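Local coordinates for reticulocyte binding protein (Streptococcus agalactiae COH1, PDB 3FAW), which is a cell-wall-anchored pullulanase of Group B Streptococcus that probably hydrolyses alpha-1,6 glucosidic linkages in pullulan and branched alpha-glucans, at residues I161-D164 / R170-A173. Numbering follows the deposited sequence.
Sequences IIYD and RVVA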
loop_
_atom_site.group_PDB
_atom_site.type_symbol
_atom_site.label_atom_id
_atom_site.label_comp_id
_atom_site.label_asym_id
_atom_site.label_seq_id
_atom_site.Cartn_x
_atom_site.Cartn_y
_atom_site.Cartn_z
ATOM N N ILE A 161 -29.889 -3.211 13.327
ATOM C CA ILE A 161 -30.006 -4.390 14.171
ATOM C C ILE A 161 -28.847 -4.365 15.154
ATOM O O ILE A 161 -27.693 -4.254 14.743
ATOM C CB ILE A 161 -29.928 -5.697 13.353
ATOM C CG1 ILE A 161 -30.936 -5.683 12.202
ATOM C CG2 ILE A 161 -30.172 -6.902 14.261
ATOM C CD1 ILE A 161 -30.852 -6.908 11.320
ATOM N N ILE A 162 -29.158 -4.474 16.445
ATOM C CA ILE A 162 -28.154 -4.344 17.499
ATOM C C ILE A 162 -27.900 -5.693 18.171
ATOM O O ILE A 162 -28.843 -6.416 18.503
ATOM C CB ILE A 162 -28.568 -3.274 18.536
ATOM C CG1 ILE A 162 -28.804 -1.931 17.835
ATOM C CG2 ILE A 162 -27.502 -3.123 19.608
ATOM C CD1 ILE A 162 -29.112 -0.773 18.765
ATOM N N TYR A 163 -26.619 -6.020 18.360
ATOM C CA TYR A 163 -26.200 -7.323 18.877
ATOM C C TYR A 163 -25.446 -7.182 20.198
ATOM O O TYR A 163 -24.663 -6.250 20.375
ATOM C CB TYR A 163 -25.310 -8.046 17.865
ATOM C CG TYR A 163 -25.941 -8.220 16.495
ATOM C CD1 TYR A 163 -26.635 -9.384 16.166
ATOM C CD2 TYR A 163 -25.845 -7.221 15.534
ATOM C CE1 TYR A 163 -27.213 -9.544 14.917
ATOM C CE2 TYR A 163 -26.419 -7.371 14.279
ATOM C CZ TYR A 163 -27.101 -8.535 13.976
ATOM O OH TYR A 163 -27.677 -8.684 12.735
ATOM N N ASP A 164 -25.685 -8.131 21.105
ATOM C CA ASP A 164 -25.067 -8.146 22.433
ATOM C C ASP A 164 -23.538 -8.061 22.365
ATOM O O ASP A 164 -22.889 -8.846 21.678
ATOM C CB ASP A 164 -25.489 -9.419 23.190
ATOM C CG ASP A 164 -24.973 -9.461 24.626
ATOM O OD1 ASP A 164 -24.230 -8.545 25.050
ATOM O OD2 ASP A 164 -25.319 -10.424 25.340
ATOM N N ARG A 170 -26.313 -12.657 19.300
ATOM C CA ARG A 170 -27.596 -12.414 19.971
ATOM C C ARG A 170 -28.195 -11.040 19.643
ATOM O O ARG A 170 -27.685 -10.007 20.082
ATOM C CB ARG A 170 -27.432 -12.566 21.489
ATOM C CG ARG A 170 -28.749 -12.620 22.254
ATOM C CD ARG A 170 -28.546 -13.038 23.705
ATOM N NE ARG A 170 -28.127 -11.923 24.558
ATOM C CZ ARG A 170 -28.947 -11.064 25.169
ATOM N NH1 ARG A 170 -30.266 -11.157 25.038
ATOM N NH2 ARG A 170 -28.441 -10.088 25.918
ATOM N N VAL A 171 -29.284 -11.039 18.877
ATOM C CA VAL A 171 -30.018 -9.807 18.566
ATOM C C VAL A 171 -30.753 -9.318 19.819
ATOM O O VAL A 171 -31.499 -10.081 20.440
ATOM C CB VAL A 171 -31.042 -10.025 17.421
ATOM C CG1 VAL A 171 -31.849 -8.749 17.166
ATOM C CG2 VAL A 171 -30.333 -10.476 16.145
ATOM N N VAL A 172 -30.531 -8.056 20.192
ATOM C CA VAL A 172 -31.150 -7.480 21.396
ATOM C C VAL A 172 -32.124 -6.322 21.110
ATOM O O VAL A 172 -32.965 -6.003 21.953
ATOM C CB VAL A 172 -30.082 -7.019 22.432
ATOM C CG1 VAL A 172 -29.306 -8.218 22.976
ATOM C CG2 VAL A 172 -29.135 -5.991 21.826
ATOM N N ALA A 173 -32.021 -5.706 19.932
ATOM C CA ALA A 173 -32.898 -4.590 19.563
ATOM C C ALA A 173 -32.813 -4.250 18.079
ATOM O O ALA A 173 -31.793 -4.507 17.434
ATOM C CB ALA A 173 -32.550 -3.361 20.386
#
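I162 pairs with both V172 and A173 across two antiparallel strands whose short axes make an angle of 122° between their N-to-C directions. Three backbone bonds set the register: I162 N donates to A173 O at 2.8 Å, V172 N to I162 O at 2.9 Å with an almost straight N-H...O, and D164 N to R170 O. Because Y163 stands opposite V171 while I162 is matched with A173, the register slips by one residue, which defines a classic beta bulge with V172 as the extra residue; its psi of -19° departs from extended strand values. The bulge lies in the hairpin of strands 157-164 and 170-179, which belongs to the carbohydrate-binding module 48 of this pullulanase and to an antiparallel sheet. On the other edge of strand 157-164, backbone bonds join I161 to L204 and Y163 to Y202.

V171 touches two side chains of strand 157-164 with its two methyls: CG2 meets CE1 of Y163 at 3.5 Å, and CG1 meets CG2 of I161 at 3.8 Å. The Y163 ring also makes a cation-pi contact with K240. I162 and A173 share a sheet face (CB to CB 4.4 Å), and I162 CG2 also reaches CG2 of V172 at 4.0 Å, the I162 and V172 side chains crossing at about a right angle.

At the hairpin end, D164 OD2 takes two donors from the same face of its carboxylate: R170 NE on the anti side, and NH2 from above the plane at 3.2 Å in a salt bridge. A bend at chi3 turns the guanidinium edge to that oxygen, its plane 88° from the carboxylate's, while V172 CG1 sits above one guanidinium face, displaced toward its rim. D164 OD1 accepts a hydrogen bond from D166 N in the connecting turn.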